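Local coordinates for protein salicylate 5-hydroxylase, large oxygenase component (Ralstonia sp., PDB 7C8Z) that catalyses the 5-hydroxylation of salicylate to gentisate with NADH and O2, as the iron- and [2Fe-2S]-containing oxygenase component of a multicomponent enzyme, at residues E194-E197 with E198-P202; I393-S396 with Q397-F400; D434-R437 with K438-E442. All coordinates share one frame; numbering follows the deposited sequence.

In the fold
The three contacts lie on three helices and follow in series along the chain: contact 1 on helix 196-211, contact 2 on helix 387-402 and contact 3 on helix 427-440. Helix 196-211 comes between strand 184-188 of one antiparallel sheet and strand 217-227 of the other, so contact 1 sits at the passage between them. Contacts 2 and 3 belong to successive helices of the catalytic domain, their centres 22 Å apart. Contact 3 approaches contact 1 to about 6 Å between nearest atoms without touching, whereas contacts 1 and 2 are 33 Å apart between centres. Contact 2 lies near the iron and the second subunit's [2Fe-2S] pocket; contacts 1 and 3 pack away from the metal sites.

Contact 1: residues E194-E197 with E198-P202; sequences EPFE and EFLGP
The first turn of helix 196-211 is closed by P195 O, at the N-cap position, which accepts F199 N at 2.7 Å. The following bonds, F196 O to L200 N at 3.0 Å and E197 O to G201 N at 2.9 Å, each start one residue further along; E197 O also draws a weak bond from L200 N. G201 has a positive phi of 82°, and P202, being a proline, gives its nitrogen no bond to the preceding turn, which marks a kink in the helix.

Two aromatic side chains organise the buried side. F196 swings its ring away from the backbone N (chi1 -177°), and this carries the far end of the ring onto L200: F196 CZ and L200 CD1 come within 3.6 Å, while L200 CG lies over one face, displaced toward the rim. F199 has its ring edge turned to E194, whose carboxylate carbon is in the ring plane and whose OE2 is 3.7 Å from F199 CD1. The carboxylate and ring planes are 75° apart, and an acid at a ring edge faces the electropositive C-H rim, probably a mildly favourable pairing. R272 makes a long, weak ion pair with E194 OE2 and hydrogen-bonds F199 O. W68 meets both phenyl rings edge-to-face.

On the outer side E198 runs extended alongside P195, pointing the same way, with E198 OE2 3.9 Å from P195 CD, a van der Waals distance.

P195 at the N-cap position, its backbone O accepting F199 N, marks a helix start, here at the beginning of the helix that follows strand 184-188 of one antiparallel sheet and precedes strand 217-227 of the other.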
ATOM      1  N   GLU A 194      38.992   7.631   9.954  1.00 57.28           N
ATOM      2  CA  GLU A 194      39.660   8.808  10.493  1.00 59.70           C
ATOM      3  C   GLU A 194      38.936   9.260  11.756  1.00 54.69           C
ATOM      4  O   GLU A 194      37.731   9.014  11.895  1.00 48.26           O
ATOM      5  CB  GLU A 194      39.676   9.925   9.451  1.00 63.41           C
ATOM      6  CG  GLU A 194      38.313  10.154   8.810  1.00 70.23           C
ATOM      7  CD  GLU A 194      38.394  10.861   7.474  1.00 78.82           C
ATOM      8  OE1 GLU A 194      39.088  11.899   7.388  1.00 76.18           O
ATOM      9  OE2 GLU A 194      37.754  10.380   6.510  1.00 77.46           O
ATOM     10  N   PRO A 195      39.631   9.872  12.713  1.00 57.36           N
ATOM     11  CA  PRO A 195      38.939  10.407  13.892  1.00 57.76           C
ATOM     12  C   PRO A 195      37.861  11.409  13.503  1.00 47.39           C
ATOM     13  O   PRO A 195      37.900  12.029  12.437  1.00 50.04           O
ATOM     14  CB  PRO A 195      40.062  11.075  14.695  1.00 57.38           C
ATOM     15  CG  PRO A 195      41.308  10.396  14.244  1.00 53.86           C
ATOM     16  CD  PRO A 195      41.093  10.004  12.812  1.00 52.97           C
ATOM     17  N   PHE A 196      36.880  11.551  14.397  1.00 45.03           N
ATOM     18  CA  PHE A 196      35.730  12.412  14.132  1.00 47.99           C
ATOM     19  C   PHE A 196      36.160  13.842  13.825  1.00 59.95           C
ATOM     20  O   PHE A 196      35.624  14.479  12.906  1.00 63.42           O
ATOM     21  CB  PHE A 196      34.782  12.374  15.332  1.00 41.75           C
ATOM     22  CG  PHE A 196      33.526  13.165  15.140  1.00 52.70           C
ATOM     23  CD1 PHE A 196      32.522  12.709  14.300  1.00 49.91           C
ATOM     24  CD2 PHE A 196      33.340  14.364  15.811  1.00 52.82           C
ATOM     25  CE1 PHE A 196      31.358  13.438  14.130  1.00 44.75           C
ATOM     26  CE2 PHE A 196      32.177  15.098  15.643  1.00 48.44           C
ATOM     27  CZ  PHE A 196      31.187  14.635  14.801  1.00 44.20           C
ATOM     28  N   GLU A 197      37.128  14.359  14.586  1.00 59.19           N
ATOM     29  CA  GLU A 197      37.598  15.727  14.391  1.00 49.18           C
ATOM     30  C   GLU A 197      38.227  15.903  13.012  1.00 50.44           C
ATOM     31  O   GLU A 197      37.935  16.872  12.302  1.00 48.87           O
ATOM     32  CB  GLU A 197      38.583  16.099  15.499  1.00 54.34           C
ATOM     33  CG  GLU A 197      37.970  16.089  16.900  1.00 70.63           C
ATOM     34  CD  GLU A 197      37.852  14.687  17.492  1.00 84.21           C
ATOM     35  OE1 GLU A 197      38.533  13.770  16.983  1.00 82.09           O
ATOM     36  OE2 GLU A 197      37.069  14.500  18.453  1.00 77.49           O
ATOM     37  N   GLU A 198      39.092  14.966  12.612  1.00 57.31           N
ATOM     38  CA  GLU A 198      39.669  15.027  11.273  1.00 55.64           C
ATOM     39  C   GLU A 198      38.630  14.719  10.203  1.00 57.98           C
ATOM     40  O   GLU A 198      38.765  15.173   9.062  1.00 66.52           O
ATOM     41  CB  GLU A 198      40.846  14.059  11.165  1.00 60.19           C
ATOM     42  CG  GLU A 198      42.056  14.464  11.991  1.00 67.13           C
ATOM     43  CD  GLU A 198      43.113  13.382  12.040  1.00 74.89           C
ATOM     44  OE1 GLU A 198      43.771  13.243  13.092  1.00 82.22           O
ATOM     45  OE2 GLU A 198      43.283  12.672  11.027  1.00 78.25           O
ATOM     46  N   PHE A 199      37.596  13.951  10.550  1.00 51.80           N
ATOM     47  CA  PHE A 199      36.506  13.718   9.612  1.00 56.01           C
ATOM     48  C   PHE A 199      35.788  15.020   9.289  1.00 52.96           C
ATOM     49  O   PHE A 199      35.437  15.275   8.131  1.00 61.58           O
ATOM     50  CB  PHE A 199      35.529  12.689  10.186  1.00 49.61           C
ATOM     51  CG  PHE A 199      34.409  12.312   9.250  1.00 47.98           C
ATOM     52  CD1 PHE A 199      34.664  11.594   8.092  1.00 53.77           C
ATOM     53  CD2 PHE A 199      33.096  12.656   9.542  1.00 48.90           C
ATOM     54  CE1 PHE A 199      33.633  11.237   7.234  1.00 52.84           C
ATOM     55  CE2 PHE A 199      32.061  12.300   8.688  1.00 47.11           C
ATOM     56  CZ  PHE A 199      32.333  11.591   7.534  1.00 45.88           C
ATOM     57  N   LEU A 200      35.572  15.864  10.300  1.00 41.25           N
ATOM     58  CA  LEU A 200      34.854  17.110  10.062  1.00 42.99           C
ATOM     59  C   LEU A 200      35.754  18.217   9.532  1.00 54.70           C
ATOM     60  O   LEU A 200      35.283  19.080   8.785  1.00 58.85           O
ATOM     61  CB  LEU A 200      34.177  17.588  11.346  1.00 44.80           C
ATOM     62  CG  LEU A 200      32.966  16.790  11.815  1.00 52.49           C
ATOM     63  CD1 LEU A 200      32.296  17.504  12.971  1.00 52.72           C
ATOM     64  CD2 LEU A 200      31.996  16.570  10.663  1.00 62.74           C
ATOM     65  N   GLY A 201      37.032  18.218   9.905  1.00 57.48           N
ATOM     66  CA  GLY A 201      37.909  19.312   9.570  1.00 45.52           C
ATOM     67  C   GLY A 201      37.732  20.461  10.543  1.00 52.64           C
ATOM     68  O   GLY A 201      36.712  20.572  11.236  1.00 61.15           O
ATOM     69  N   PRO A 202      38.721  21.357  10.592  1.00 54.81           N
ATOM     70  CA  PRO A 202      38.690  22.426  11.607  1.00 48.53           C
ATOM     71  C   PRO A 202      37.526  23.385  11.435  1.00 47.68           C
ATOM     72  O   PRO A 202      36.860  23.734  12.421  1.00 49.95           O
ATOM     73  CB  PRO A 202      40.041  23.131  11.414  1.00 50.84           C
ATOM     74  CG  PRO A 202      40.882  22.174  10.631  1.00 51.32           C
ATOM     75  CD  PRO A 202      39.945  21.396   9.775  1.00 49.54           C
TER

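Contact 2: residues I393-S396 with Q397-F400; sequences IEWS and QEGF
S396 and F400 make the tight part of this contact, one turn apart on helix 387-402. F400 turns its ring back along the helix (CG beside its own backbone N, chi1 -58°), which lays one face over S396 O. S396 O also accepts F400 N at 2.9 Å, and this same oxygen lies 3.0 Å above the F400 ring plane, offset toward the rim. S396 CB reaches F400 CE2 at 4.0 Å, and S396 OG is bound to V392 O. Backbone bonds of the same i to i+4 kind run from Q397 N to I393 O, 3.0 Å, and from G399 N to W395 O, 3.0 Å. L233 of helix 232-238 packs on S396, F400 and I393, while Q397, bent at chi2, passes its OE1 to N230 N.

Around the helix, the packing between E394, W395 and E398 is looser, and E398 is partly exposed. E398 stays extended beside W395, pointing the same way, with its OE2 4.1 Å from W395 CD1 and the carboxylate and indole planes 36° apart. E398 OE1 and E394 OE2 are 4.3 Å apart, like charges that meet no bond with each other. The charge is probably eased by other chains: R119 of the second subunit forms a salt bridge with E398 OE2 and a cation-pi contact with W395, and a basic side chain of another protein reaches E394 OE2 in a long, weak ion pair.

The side chain of I393 is about 8 Å from the iron, and F400 packs on R113 of the second subunit, a residue of that subunit's [2Fe-2S] pocket. The chemistry thus implies that I393, S396 and F400 pack on L233 while the acids E394 and E398 face other chains, where R119 probably offsets the charge of E398 and the basic side chain of the other protein, weakly, that of E394.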
ATOM      1  N   ILE A 393      11.641  18.078  -3.003  1.00 45.33           N
ATOM      2  CA  ILE A 393      12.508  16.911  -3.136  1.00 31.76           C
ATOM      3  C   ILE A 393      11.755  15.767  -3.809  1.00 43.35           C
ATOM      4  O   ILE A 393      12.267  15.117  -4.734  1.00 44.23           O
ATOM      5  CB  ILE A 393      13.076  16.517  -1.762  1.00 28.23           C
ATOM      6  CG1 ILE A 393      14.169  17.507  -1.362  1.00 30.26           C
ATOM      7  CG2 ILE A 393      13.623  15.092  -1.773  1.00 25.76           C
ATOM      8  CD1 ILE A 393      14.804  17.203  -0.042  1.00 39.72           C
ATOM      9  N   GLU A 394      10.513  15.526  -3.382  1.00 54.52           N
ATOM     10  CA  GLU A 394       9.704  14.502  -4.038  1.00 40.05           C
ATOM     11  C   GLU A 394       9.500  14.825  -5.516  1.00 36.46           C
ATOM     12  O   GLU A 394       9.672  13.957  -6.383  1.00 34.80           O
ATOM     13  CB  GLU A 394       8.356  14.363  -3.329  1.00 34.24           C
ATOM     14  CG  GLU A 394       7.478  13.265  -3.898  1.00 48.45           C
ATOM     15  CD  GLU A 394       6.246  12.996  -3.054  1.00 49.50           C
ATOM     16  OE1 GLU A 394       5.974  13.788  -2.127  1.00 50.75           O
ATOM     17  OE2 GLU A 394       5.553  11.989  -3.319  1.00 45.98           O
ATOM     18  N   TRP A 395       9.158  16.082  -5.824  1.00 33.55           N
ATOM     19  CA  TRP A 395       8.866  16.440  -7.211  1.00 37.37           C
ATOM     20  C   TRP A 395      10.116  16.346  -8.082  1.00 50.49           C
ATOM     21  O   TRP A 395      10.042  15.943  -9.251  1.00 56.48           O
ATOM     22  CB  TRP A 395       8.249  17.840  -7.276  1.00 35.02           C
ATOM     23  CG  TRP A 395       7.044  18.004  -6.384  1.00 39.13           C
ATOM     24  CD1 TRP A 395       6.290  17.008  -5.836  1.00 32.05           C
ATOM     25  CD2 TRP A 395       6.465  19.236  -5.929  1.00 37.77           C
ATOM     26  NE1 TRP A 395       5.282  17.539  -5.071  1.00 29.79           N
ATOM     27  CE2 TRP A 395       5.369  18.905  -5.108  1.00 38.88           C
ATOM     28  CE3 TRP A 395       6.767  20.583  -6.133  1.00 46.03           C
ATOM     29  CZ2 TRP A 395       4.569  19.873  -4.501  1.00 36.76           C
ATOM     30  CZ3 TRP A 395       5.974  21.542  -5.526  1.00 44.74           C
ATOM     31  CH2 TRP A 395       4.889  21.184  -4.723  1.00 34.12           C
ATOM     32  N   SER A 396      11.277  16.692  -7.524  1.00 38.50           N
ATOM     33  CA  SER A 396      12.527  16.523  -8.251  1.00 36.87           C
ATOM     34  C   SER A 396      12.795  15.053  -8.543  1.00 50.07           C
ATOM     35  O   SER A 396      13.245  14.703  -9.640  1.00 49.98           O
ATOM     36  CB  SER A 396      13.672  17.128  -7.447  1.00 35.62           C
ATOM     37  OG  SER A 396      13.413  18.493  -7.175  1.00 53.93           O
ATOM     38  N   GLN A 397      12.524  14.176  -7.570  1.00 51.37           N
ATOM     39  CA  GLN A 397      12.697  12.748  -7.823  1.00 40.65           C
ATOM     40  C   GLN A 397      11.783  12.275  -8.947  1.00 44.46           C
ATOM     41  O   GLN A 397      12.193  11.469  -9.796  1.00 49.85           O
ATOM     42  CB  GLN A 397      12.435  11.948  -6.551  1.00 31.38           C
ATOM     43  CG  GLN A 397      12.643  10.450  -6.727  1.00 28.25           C
ATOM     44  CD  GLN A 397      14.069  10.090  -7.092  1.00 28.85           C
ATOM     45  OE1 GLN A 397      15.021  10.734  -6.648  1.00 31.81           O
ATOM     46  NE2 GLN A 397      14.224   9.053  -7.905  1.00 29.63           N
ATOM     47  N   GLU A 398      10.540  12.761  -8.963  1.00 38.70           N
ATOM     48  CA  GLU A 398       9.627  12.412 -10.051  1.00 35.13           C
ATOM     49  C   GLU A 398      10.195  12.848 -11.396  1.00 34.06           C
ATOM     50  O   GLU A 398      10.222  12.069 -12.360  1.00 43.47           O
ATOM     51  CB  GLU A 398       8.259  13.055  -9.827  1.00 32.06           C
ATOM     52  CG  GLU A 398       7.623  12.735  -8.491  1.00 33.57           C
ATOM     53  CD  GLU A 398       6.254  13.361  -8.336  1.00 47.61           C
ATOM     54  OE1 GLU A 398       5.428  12.801  -7.588  1.00 51.48           O
ATOM     55  OE2 GLU A 398       6.001  14.410  -8.966  1.00 53.41           O
ATOM     56  N   GLY A 399      10.681  14.089 -11.463  1.00 46.00           N
ATOM     57  CA  GLY A 399      11.291  14.574 -12.692  1.00 42.56           C
ATOM     58  C   GLY A 399      12.453  13.712 -13.148  1.00 44.14           C
ATOM     59  O   GLY A 399      12.557  13.362 -14.327  1.00 38.18           O
ATOM     60  N   PHE A 400      13.343  13.355 -12.216  1.00 37.43           N
ATOM     61  CA  PHE A 400      14.488  12.516 -12.565  1.00 45.22           C
ATOM     62  C   PHE A 400      14.032  11.180 -13.136  1.00 45.32           C
ATOM     63  O   PHE A 400      14.501  10.754 -14.199  1.00 41.26           O
ATOM     64  CB  PHE A 400      15.385  12.292 -11.346  1.00 36.27           C
ATOM     65  CG  PHE A 400      15.902  13.557 -10.730  1.00 39.45           C
ATOM     66  CD1 PHE A 400      16.163  14.669 -11.513  1.00 44.26           C
ATOM     67  CD2 PHE A 400      16.117  13.639  -9.363  1.00 41.77           C
ATOM     68  CE1 PHE A 400      16.629  15.835 -10.945  1.00 45.03           C
ATOM     69  CE2 PHE A 400      16.584  14.803  -8.789  1.00 37.06           C
ATOM     70  CZ  PHE A 400      16.841  15.903  -9.582  1.00 43.78           C
TER

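Contact 3: residues D434-R437 with K438-E442; sequences DYWR and KVMGE
Y435 and W436 turn flat groups to the residues one turn on, and R437 meets the last residue of the chain. Over one face of the Y435 ring lies V439 CG2, 3.6 Å from the centroid and 18° off the normal, a CH-pi contact offset toward the rim. One face of the W436 indole takes M440 CG, 4.0 Å from the centroid of the five-membered ring; the bent M440 chain adds an oblique Met-aromatic approach of SD and brings CE to CZ2. E442 CB comes obliquely to W436 CZ3. At the edge of the R437 guanidinium is E442 O, held by NE at 2.7 Å and more weakly by NH2. This oxygen ends the deposited sequence, so it probably carries part of the terminal carboxylate charge.

Backbone geometry identifies the end of helix 427-440: M440 N still binds W436 O at 2.9 Å, then G441 leaves helical angles with phi 58°, and E442 N reaches back five residues to R437 O, 3.2 Å, in the carbonyl plane and on a lone pair.

Farther back, K438 runs out extended to D434, and NZ makes a salt bridge to OD2 at 2.9 Å on its syn lone pair. The polar ends of the aromatics are held by other parts of the chain: Y435 OH by H67 and R272, W436 NE1 by E58 of helix 52-63.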
ATOM      1  N   ASP A 434      31.581  16.459  -6.800  1.00 49.46           N
ATOM      2  CA  ASP A 434      32.994  16.133  -6.978  1.00 58.09           C
ATOM      3  C   ASP A 434      33.390  14.971  -6.068  1.00 63.87           C
ATOM      4  O   ASP A 434      33.941  13.953  -6.525  1.00 60.45           O
ATOM      5  CB  ASP A 434      33.848  17.374  -6.701  1.00 64.60           C
ATOM      6  CG  ASP A 434      35.341  17.093  -6.763  1.00 68.45           C
ATOM      7  OD1 ASP A 434      35.891  17.019  -7.881  1.00 64.58           O
ATOM      8  OD2 ASP A 434      35.967  16.961  -5.689  1.00 70.53           O
ATOM      9  N   TYR A 435      33.090  15.103  -4.773  1.00 62.67           N
ATOM     10  CA  TYR A 435      33.361  14.024  -3.826  1.00 53.90           C
ATOM     11  C   TYR A 435      32.626  12.747  -4.216  1.00 56.41           C
ATOM     12  O   TYR A 435      33.165  11.641  -4.083  1.00 58.04           O
ATOM     13  CB  TYR A 435      32.961  14.464  -2.416  1.00 45.67           C
ATOM     14  CG  TYR A 435      33.260  13.450  -1.337  1.00 49.23           C
ATOM     15  CD1 TYR A 435      34.534  13.336  -0.805  1.00 43.88           C
ATOM     16  CD2 TYR A 435      32.265  12.611  -0.844  1.00 55.91           C
ATOM     17  CE1 TYR A 435      34.814  12.415   0.182  1.00 48.69           C
ATOM     18  CE2 TYR A 435      32.541  11.684   0.147  1.00 43.33           C
ATOM     19  CZ  TYR A 435      33.819  11.594   0.654  1.00 40.85           C
ATOM     20  OH  TYR A 435      34.122  10.682   1.638  1.00 47.57           O
ATOM     21  N   TRP A 436      31.389  12.886  -4.695  1.00 56.82           N
ATOM     22  CA  TRP A 436      30.586  11.733  -5.089  1.00 58.49           C
ATOM     23  C   TRP A 436      31.239  10.974  -6.236  1.00 54.87           C
ATOM     24  O   TRP A 436      31.403   9.749  -6.170  1.00 49.90           O
ATOM     25  CB  TRP A 436      29.184  12.200  -5.479  1.00 50.00           C
ATOM     26  CG  TRP A 436      28.198  11.101  -5.726  1.00 41.18           C
ATOM     27  CD1 TRP A 436      27.356  10.538  -4.816  1.00 36.29           C
ATOM     28  CD2 TRP A 436      27.935  10.449  -6.974  1.00 51.59           C
ATOM     29  NE1 TRP A 436      26.586   9.571  -5.416  1.00 38.08           N
ATOM     30  CE2 TRP A 436      26.924   9.494  -6.740  1.00 45.84           C
ATOM     31  CE3 TRP A 436      28.461  10.573  -8.264  1.00 45.37           C
ATOM     32  CZ2 TRP A 436      26.428   8.668  -7.748  1.00 47.13           C
ATOM     33  CZ3 TRP A 436      27.968   9.751  -9.262  1.00 52.78           C
ATOM     34  CH2 TRP A 436      26.960   8.814  -9.000  1.00 47.04           C
ATOM     35  N   ARG A 437      31.626  11.690  -7.295  1.00 48.64           N
ATOM     36  CA  ARG A 437      32.299  11.049  -8.418  1.00 52.44           C
ATOM     37  C   ARG A 437      33.571  10.358  -7.965  1.00 55.77           C
ATOM     38  O   ARG A 437      33.849   9.225  -8.379  1.00 52.97           O
ATOM     39  CB  ARG A 437      32.631  12.078  -9.502  1.00 46.80           C
ATOM     40  CG  ARG A 437      31.439  12.787 -10.107  1.00 52.93           C
ATOM     41  CD  ARG A 437      31.822  13.452 -11.415  1.00 57.76           C
ATOM     42  NE  ARG A 437      32.246  12.472 -12.411  1.00 64.11           N
ATOM     43  CZ  ARG A 437      32.810  12.782 -13.573  1.00 52.53           C
ATOM     44  NH1 ARG A 437      33.022  14.050 -13.894  1.00 50.13           N
ATOM     45  NH2 ARG A 437      33.160  11.820 -14.417  1.00 52.38           N
ATOM     46  N   LYS A 438      34.339  11.007  -7.084  1.00 55.45           N
ATOM     47  CA  LYS A 438      35.594  10.411  -6.635  1.00 56.89           C
ATOM     48  C   LYS A 438      35.356   9.122  -5.853  1.00 58.58           C
ATOM     49  O   LYS A 438      36.002   8.098  -6.110  1.00 57.95           O
ATOM     50  CB  LYS A 438      36.379  11.427  -5.809  1.00 50.01           C
ATOM     51  CG  LYS A 438      36.945  12.537  -6.666  1.00 49.09           C
ATOM     52  CD  LYS A 438      37.588  13.635  -5.848  1.00 60.65           C
ATOM     53  CE  LYS A 438      38.099  14.737  -6.763  1.00 56.57           C
ATOM     54  NZ  LYS A 438      38.604  15.904  -5.999  1.00 66.26           N
ATOM     55  N   VAL A 439      34.411   9.142  -4.912  1.00 51.89           N
ATOM     56  CA  VAL A 439      34.194   7.968  -4.069  1.00 50.33           C
ATOM     57  C   VAL A 439      33.524   6.851  -4.859  1.00 57.51           C
ATOM     58  O   VAL A 439      33.740   5.664  -4.581  1.00 56.08           O
ATOM     59  CB  VAL A 439      33.387   8.348  -2.811  1.00 48.11           C
ATOM     60  CG1 VAL A 439      33.061   7.113  -1.989  1.00 37.49           C
ATOM     61  CG2 VAL A 439      34.166   9.348  -1.968  1.00 40.24           C
ATOM     62  N   MET A 440      32.736   7.195  -5.873  1.00 61.29           N
ATOM     63  CA  MET A 440      31.961   6.207  -6.606  1.00 60.61           C
ATOM     64  C   MET A 440      32.597   5.822  -7.933  1.00 56.65           C
ATOM     65  O   MET A 440      32.081   4.930  -8.616  1.00 54.19           O
ATOM     66  CB  MET A 440      30.541   6.734  -6.848  1.00 47.32           C
ATOM     67  CG  MET A 440      29.794   7.083  -5.576  1.00 48.40           C
ATOM     68  SD  MET A 440      28.954   5.650  -4.882  1.00 49.60           S
ATOM     69  CE  MET A 440      27.687   5.380  -6.124  1.00 40.57           C
ATOM     70  N   GLY A 441      33.712   6.446  -8.302  1.00 48.10           N
ATOM     71  CA  GLY A 441      34.390   6.097  -9.533  1.00 50.67           C
ATOM     72  C   GLY A 441      33.508   6.255 -10.753  1.00 51.15           C
ATOM     73  O   GLY A 441      33.341   5.311 -11.528  1.00 58.32           O
ATOM     74  N   GLU A 442      32.938   7.441 -10.935  1.00 47.54           N
ATOM     75  CA  GLU A 442      32.062   7.704 -12.071  1.00 55.41           C
ATOM     76  C   GLU A 442      32.516   8.941 -12.829  1.00 43.57           C
ATOM     77  O   GLU A 442      33.031   9.883 -12.230  1.00 43.40           O
ATOM     78  CB  GLU A 442      30.611   7.879 -11.603  1.00 56.03           C
ATOM     79  CG  GLU A 442      29.963   6.610 -11.079  1.00 44.89           C
ATOM     80  CD  GLU A 442      29.331   5.777 -12.179  1.00 54.81           C
ATOM     81  OE1 GLU A 442      29.018   6.335 -13.251  1.00 64.12           O
ATOM     82  OE2 GLU A 442      29.151   4.559 -11.974  1.00 53.21           O
TER